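Local coordinates for anti-sigma-I factor RsgI2 (Clostridium thermocellum, PDB 4B9P), which probably senses extracellular polysaccharide through this cellulose-binding, family 3 carbohydrate-binding module and regulates the sigma factor SigI2 across the cell membrane, at residues 131-134 with 135-138; 154-158 with 159-163. All coordinates share one frame; numbering follows the deposited sequence.

Contact 1: residues 131-134 with 135-138; sequences YDQN and SDYS. With CA (calcium ion), chain B.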
ATOM      1  N   TYR A 131      12.528   2.574  10.183  1.00 16.22           N
ATOM      2  CA  TYR A 131      11.422   3.519  10.080  1.00 15.69           C
ATOM      3  C   TYR A 131      10.808   3.807  11.428  1.00 17.48           C
ATOM      4  O   TYR A 131      10.728   2.912  12.289  1.00 19.61           O
ATOM      5  CB  TYR A 131      10.329   2.911   9.260  1.00 16.95           C
ATOM      6  CG  TYR A 131      10.618   2.748   7.784  1.00 16.17           C
ATOM      7  CD1 TYR A 131      10.706   3.847   6.950  1.00 17.23           C
ATOM      8  CD2 TYR A 131      10.720   1.484   7.231  1.00 17.49           C
ATOM      9  CE1 TYR A 131      10.893   3.680   5.576  1.00 17.01           C
ATOM     10  CE2 TYR A 131      10.878   1.303   5.872  1.00 18.71           C
ATOM     11  CZ  TYR A 131      10.936   2.401   5.051  1.00 17.18           C
ATOM     12  OH  TYR A 131      11.106   2.214   3.691  1.00 19.19           O
ATOM     13  N   ASP A 132      10.258   5.029  11.588  1.00 16.25           N
ATOM     14  CA  ASP A 132       9.332   5.343  12.665  1.00 15.87           C
ATOM     15  C   ASP A 132       7.930   5.307  12.083  1.00 16.21           C
ATOM     16  O   ASP A 132       7.630   6.104  11.173  1.00 16.28           O
ATOM     17  CB  ASP A 132       9.650   6.734  13.210  1.00 16.60           C
ATOM     18  CG  ASP A 132       8.627   7.186  14.195  1.00 17.84           C
ATOM     19  OD1 ASP A 132       7.602   7.814  13.819  1.00 19.12           O
ATOM     20  OD2 ASP A 132       8.848   6.934  15.393  1.00 21.95           O
ATOM     21  N   GLN A 133       7.058   4.424  12.590  1.00 16.24           N
ATOM     22  CA  GLN A 133       5.740   4.257  11.952  1.00 16.06           C
ATOM     23  C   GLN A 133       4.685   5.229  12.440  1.00 16.22           C
ATOM     24  O   GLN A 133       3.733   5.478  11.728  1.00 16.97           O
ATOM     25  CB  GLN A 133       5.212   2.829  12.137  1.00 16.73           C
ATOM     26  CG  GLN A 133       6.131   1.771  11.540  1.00 17.89           C
ATOM     27  CD  GLN A 133       5.424   0.503  11.189  1.00 15.93           C
ATOM     28  OE1 GLN A 133       4.875   0.408  10.084  1.00 16.91           O
ATOM     29  NE2 GLN A 133       5.353  -0.448  12.117  1.00 17.34           N
ATOM     30  N   ASN A 134       4.787   5.735  13.659  1.00 16.92           N
ATOM     31  CA  ASN A 134       3.702   6.595  14.137  1.00 18.92           C
ATOM     32  C   ASN A 134       3.685   7.936  13.403  1.00 18.61           C
ATOM     33  O   ASN A 134       2.665   8.626  13.434  1.00 21.46           O
ATOM     34  CB  ASN A 134       3.847   6.804  15.639  1.00 23.06           C
ATOM     35  CG  ASN A 134       3.547   5.556  16.420  1.00 28.99           C
ATOM     36  OD1 ASN A 134       4.371   5.077  17.188  1.00 37.41           O
ATOM     37  ND2 ASN A 134       2.372   5.007  16.205  1.00 27.19           N
ATOM     38  N   SER A 135       4.755   8.249  12.681  1.00 16.33           N
ATOM     39  CA  SER A 135       4.852   9.429  11.821  1.00 16.30           C
ATOM     40  C   SER A 135       4.308   9.159  10.409  1.00 15.40           C
ATOM     41  O   SER A 135       4.589   9.931   9.487  1.00 16.50           O
ATOM     42  CB  SER A 135       6.322   9.889  11.743  1.00 16.50           C
ATOM     43  OG  SER A 135       7.169   8.809  11.354  1.00 15.96           O
ATOM     44  N   ASP A 136       3.607   8.038  10.216  1.00 16.54           N
ATOM     45  CA  ASP A 136       3.136   7.640   8.885  1.00 16.29           C
ATOM     46  C   ASP A 136       1.624   7.765   8.802  1.00 15.57           C
ATOM     47  O   ASP A 136       0.904   7.049   9.521  1.00 16.66           O
ATOM     48  CB  ASP A 136       3.546   6.198   8.555  1.00 15.33           C
ATOM     49  CG  ASP A 136       5.054   5.996   8.584  1.00 15.95           C
ATOM     50  OD1 ASP A 136       5.794   7.010   8.539  1.00 15.75           O
ATOM     51  OD2 ASP A 136       5.464   4.818   8.559  1.00 15.90           O
ATOM     52  N   TYR A 137       1.152   8.609   7.892  1.00 15.90           N
ATOM     53  CA  TYR A 137      -0.278   8.877   7.751  1.00 16.15           C
ATOM     54  C   TYR A 137      -1.102   7.615   7.661  1.00 16.41           C
ATOM     55  O   TYR A 137      -2.142   7.518   8.295  1.00 17.47           O
ATOM     56  CB  TYR A 137      -0.489   9.757   6.543  1.00 16.71           C
ATOM     57  CG  TYR A 137      -1.938  10.086   6.252  1.00 17.22           C
ATOM     58  CD1 TYR A 137      -2.580  11.099   6.960  1.00 18.86           C
ATOM     59  CD2 TYR A 137      -2.642   9.433   5.252  1.00 17.72           C
ATOM     60  CE1 TYR A 137      -3.882  11.439   6.671  1.00 20.39           C
ATOM     61  CE2 TYR A 137      -3.974   9.759   4.973  1.00 17.81           C
ATOM     62  CZ  TYR A 137      -4.571  10.773   5.670  1.00 20.20           C
ATOM     63  OH  TYR A 137      -5.873  11.116   5.436  1.00 21.05           O
ATOM     64  N   SER A 138      -0.686   6.656   6.848  1.00 16.04           N
ATOM     65  CA  SER A 138      -1.520   5.483   6.614  1.00 16.35           C
ATOM     66  C   SER A 138      -1.421   4.402   7.674  1.00 16.12           C
ATOM     67  O   SER A 138      -2.180   3.443   7.612  1.00 17.15           O
ATOM     68  CB  SER A 138      -1.207   4.875   5.239  1.00 16.13           C
ATOM     69  OG  SER A 138      -1.528   5.777   4.192  1.00 16.98           O
TER
HETATM   70 CA    CA B1167       8.027   7.534   9.310  1.00 15.38          CA
HETATM   71  O   HOH W   1       3.888   2.582   8.488  1.00 17.33           O
HETATM   72  O   HOH W   2       8.121   5.211   8.450  1.00 17.00           O
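Gln133 O lies above one face of the Asp136 carboxylate, 3.4 Å from Asp136 CG, while the calcium ion and two waters meet its oxygens near its plane. Within this turn the Asp132 carboxylate is engaged through OD1, whose anti lone pair receives the hydroxyl of Ser135 with OG 2.7 Å from OD1. Ser135 N adds a weak bond to that same oxygen. Ser135 OG is tucked between its backbone N and carbonyl carbon (chi1 53°), and from there it faces Asp132 OD1 and also coordinates calcium at 2.6 Å.

Two shorter metal bonds come from Asp132 O and Asp136 OD1, each 2.4 Å from the calcium. Asp132 thus gives the metal its carbonyl and keeps its side chain for the second shell. Asp136 binds through one oxygen. Water 2, the fourth ligand of this share, also donates to Asp136 OD2, its oxygen 2.7 Å from that atom. A further water bridges Asp136 OD2 to Gln133 OE1, and Gln133 NE2 reaches Thr17 O, so this buried amide is held at both ends.

A type I turn from Gln133 to Asp136 brings the ligands together, closed by Asp136 N to Gln133 O at 3.0 Å. Ser135 suits the third position because its short side chain offers one hydroxyl to both metal and carboxylate; polar Asn134 suits the exposed second position. Thr49 OG1 and both carboxylate oxygens of Asp51 are among the four ligand atoms from elsewhere.

The chemistry implies a calcium site of eight ligand atoms, the identified ones all oxygens. Since the hydroxyl donates to Asp132, OG can probably turn a lone pair to the metal, and the cation probably offsets the mutual repulsion of the gathered acids.

Contact 2: residues 154-158 with 159-163; sequences VYISG and TLYWG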
ATOM      1  N   VAL A 154      -7.421   5.134  -3.005  1.00 16.69           N
ATOM      2  CA  VAL A 154      -7.533   4.304  -4.208  1.00 17.22           C
ATOM      3  C   VAL A 154      -8.086   5.160  -5.334  1.00 17.72           C
ATOM      4  O   VAL A 154      -9.062   5.897  -5.128  1.00 18.51           O
ATOM      5  CB  VAL A 154      -8.455   3.062  -4.016  1.00 18.28           C
ATOM      6  CG1 VAL A 154      -8.423   2.182  -5.270  1.00 20.16           C
ATOM      7  CG2 VAL A 154      -8.082   2.264  -2.770  1.00 19.74           C
ATOM      8  N   TYR A 155      -7.425   5.078  -6.486  1.00 18.27           N
ATOM      9  CA  TYR A 155      -7.809   5.837  -7.680  1.00 18.89           C
ATOM     10  C   TYR A 155      -8.146   4.862  -8.799  1.00 19.33           C
ATOM     11  O   TYR A 155      -7.486   3.829  -8.951  1.00 20.20           O
ATOM     12  CB  TYR A 155      -6.652   6.712  -8.172  1.00 20.11           C
ATOM     13  CG  TYR A 155      -6.112   7.534  -7.051  1.00 19.49           C
ATOM     14  CD1 TYR A 155      -5.209   6.973  -6.154  1.00 20.37           C
ATOM     15  CD2 TYR A 155      -6.498   8.847  -6.867  1.00 21.58           C
ATOM     16  CE1 TYR A 155      -4.694   7.682  -5.104  1.00 21.87           C
ATOM     17  CE2 TYR A 155      -5.961   9.592  -5.761  1.00 23.66           C
ATOM     18  CZ  TYR A 155      -5.056   8.975  -4.889  1.00 22.64           C
ATOM     19  OH  TYR A 155      -4.492   9.614  -3.796  1.00 25.01           O
ATOM     20  N   ILE A 156      -9.180   5.170  -9.583  1.00 19.90           N
ATOM     21  CA  ILE A 156      -9.485   4.410 -10.772  1.00 21.14           C
ATOM     22  C   ILE A 156      -9.379   5.403 -11.925  1.00 22.07           C
ATOM     23  O   ILE A 156     -10.118   6.403 -11.965  1.00 22.69           O
ATOM     24  CB  ILE A 156     -10.883   3.828 -10.711  1.00 21.62           C
ATOM     25  CG1 ILE A 156     -11.087   3.040  -9.409  1.00 22.06           C
ATOM     26  CG2 ILE A 156     -11.131   2.951 -11.891  1.00 24.44           C
ATOM     27  CD1 ILE A 156     -12.476   2.369  -9.250  1.00 25.19           C
ATOM     28  N   SER A 157      -8.493   5.112 -12.874  1.00 22.53           N
ATOM     29  CA  SER A 157      -8.275   5.993 -14.015  1.00 24.81           C
ATOM     30  C   SER A 157      -8.018   7.433 -13.568  1.00 25.28           C
ATOM     31  O   SER A 157      -8.495   8.391 -14.207  1.00 28.43           O
ATOM     32  CB  SER A 157      -9.451   5.929 -14.990  1.00 26.49           C
ATOM     33  OG  SER A 157      -9.559   4.618 -15.489  1.00 30.41           O
ATOM     34  N   GLY A 158      -7.288   7.590 -12.466  1.00 23.51           N
ATOM     35  CA  GLY A 158      -6.882   8.895 -11.987  1.00 25.63           C
ATOM     36  C   GLY A 158      -7.865   9.588 -11.067  1.00 25.31           C
ATOM     37  O   GLY A 158      -7.524  10.614 -10.481  1.00 28.00           O
ATOM     38  N   THR A 159      -9.065   9.040 -10.912  1.00 22.82           N
ATOM     39  CA  THR A 159     -10.074   9.640 -10.053  1.00 23.74           C
ATOM     40  C   THR A 159     -10.096   8.975  -8.681  1.00 21.74           C
ATOM     41  O   THR A 159     -10.116   7.748  -8.594  1.00 21.46           O
ATOM     42  CB  THR A 159     -11.470   9.529 -10.693  1.00 26.95           C
ATOM     43  OG1 THR A 159     -11.450  10.254 -11.919  1.00 30.25           O
ATOM     44  CG2 THR A 159     -12.504  10.148  -9.809  1.00 29.82           C
ATOM     45  N   LEU A 160     -10.103   9.771  -7.617  1.00 20.77           N
ATOM     46  CA  LEU A 160     -10.180   9.231  -6.257  1.00 21.37           C
ATOM     47  C   LEU A 160     -11.522   8.519  -6.009  1.00 21.60           C
ATOM     48  O   LEU A 160     -12.579   9.141  -6.095  1.00 24.34           O
ATOM     49  CB  LEU A 160      -9.958  10.330  -5.203  1.00 22.81           C
ATOM     50  CG  LEU A 160      -9.914   9.899  -3.747  1.00 23.56           C
ATOM     51  CD1 LEU A 160      -8.675   9.096  -3.442  1.00 23.77           C
ATOM     52  CD2 LEU A 160      -9.976  11.170  -2.840  1.00 27.09           C
ATOM     53  N   TYR A 161     -11.471   7.217  -5.708  1.00 20.34           N
ATOM     54  CA  TYR A 161     -12.678   6.456  -5.389  1.00 20.44           C
ATOM     55  C   TYR A 161     -12.738   5.969  -3.950  1.00 19.27           C
ATOM     56  O   TYR A 161     -13.760   5.438  -3.539  1.00 22.48           O
ATOM     57  CB  TYR A 161     -12.830   5.244  -6.321  1.00 22.82           C
ATOM     58  CG  TYR A 161     -13.649   5.528  -7.536  1.00 23.10           C
ATOM     59  CD1 TYR A 161     -13.090   6.157  -8.648  1.00 24.00           C
ATOM     60  CD2 TYR A 161     -15.005   5.205  -7.570  1.00 24.95           C
ATOM     61  CE1 TYR A 161     -13.854   6.444  -9.771  1.00 25.80           C
ATOM     62  CE2 TYR A 161     -15.779   5.484  -8.684  1.00 27.48           C
ATOM     63  CZ  TYR A 161     -15.207   6.082  -9.789  1.00 27.96           C
ATOM     64  OH  TYR A 161     -16.004   6.366 -10.869  1.00 33.99           O
ATOM     65  N   TRP A 162     -11.654   6.123  -3.191  1.00 18.99           N
ATOM     66  CA  TRP A 162     -11.663   5.680  -1.803  1.00 18.70           C
ATOM     67  C   TRP A 162     -10.636   6.459  -1.024  1.00 18.42           C
ATOM     68  O   TRP A 162      -9.526   6.656  -1.502  1.00 18.59           O
ATOM     69  CB  TRP A 162     -11.289   4.183  -1.697  1.00 17.81           C
ATOM     70  CG  TRP A 162     -11.234   3.761  -0.277  1.00 18.07           C
ATOM     71  CD1 TRP A 162     -10.146   3.808   0.531  1.00 17.96           C
ATOM     72  CD2 TRP A 162     -12.320   3.295   0.525  1.00 17.77           C
ATOM     73  NE1 TRP A 162     -10.482   3.424   1.810  1.00 18.65           N
ATOM     74  CE2 TRP A 162     -11.812   3.093   1.825  1.00 17.35           C
ATOM     75  CE3 TRP A 162     -13.667   3.008   0.260  1.00 18.81           C
ATOM     76  CZ2 TRP A 162     -12.598   2.622   2.858  1.00 20.00           C
ATOM     77  CZ3 TRP A 162     -14.462   2.550   1.289  1.00 19.61           C
ATOM     78  CH2 TRP A 162     -13.933   2.350   2.569  1.00 20.60           C
ATOM     79  N   GLY A 163     -11.000   6.890   0.181  1.00 18.43           N
ATOM     80  CA  GLY A 163      -9.999   7.344   1.112  1.00 18.74           C
ATOM     81  C   GLY A 163      -9.871   8.843   1.189  1.00 19.89           C
ATOM     82  O   GLY A 163     -10.484   9.606   0.438  1.00 22.23           O
TER
HETATM   83  O   HOH W   3     -11.467   8.975 -14.399  1.00 61.04           O
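Val154 and Trp162 form the tightly packed end of this hairpin, their CB atoms 3.8 Å apart on the same side of the sheet. Val154 CG2 leans obliquely toward the indole, while Trp162 CG, anti to the backbone N (chi1 177°), carries the ring away from the valine. Both side chains also touch Ile7 and Leu9 of strand 7-13, and the indole NE1 is satisfied by Trp149 O, so a large ring with one polar atom fits this border position.

Backbone bonding is densest here as well. Val154 O accepts two donors, Tyr161 N at 2.8 Å in the carbonyl plane and Trp162 N at 3.2 Å, less straight. At the bulge Tyr161 turns its side chain toward Ile156, whose CD1 lies over one face of the phenol ring 4.0 Å from its centroid, a CH-pi contact between side chains set nearly perpendicular. Ile156 CB and CG1 touch the ring near Tyr161 CD1.

On the other side of the sheet Tyr155 and Leu160 pair, with Leu160 CD1 3.6 Å from Tyr155 CE2 and off-centre to the ring. Tyr155 is buried and its hydroxyl bonds to Glu165 and Thr153, whereas Leu160 is largely exposed.

Toward the turn the packing gives way to solvent. Ser157 and Gly158 both have the positive phi of a type I' turn; Ser157 adopts a left-handed conformation, while at Gly158 a CB would collide with the preceding carbonyl O, which calls for glycine. Water 3 links Ser157 O to Thr159 OG1, 2.8 Å from the latter. Ser157 OG reaches back to Glu41. Thr159 N closes the turn on Ile156 O at 3.0 Å.

A two-residue type I' turn joined to a classic bulge, with Tyr161 and Trp162 opposite Val154, makes this a twisted beta hairpin at the border of one sheet of the CBM3 beta sandwich.

In the fold
Both contacts belong to one CBM3 module and come in series along the chain, the calcium-binding turn first and the hairpin second. Their centres lie about 22 Å apart, and their nearest atoms about 6 Å apart without touching. Strand 42-48 runs beside both: Asp136 to Ser138 lean on its tyrosines, and strand 152-156 of contact 2 pairs with it. Just beyond it, Thr49 and Asp51 complete the calcium site of contact 1. Contact 2 lies away from the calcium site, though a zinc ion lies about 11 Å from the Tyr155 side chain, and a zinc ion lies about 9 Å from the Asp132 side chain of contact 1.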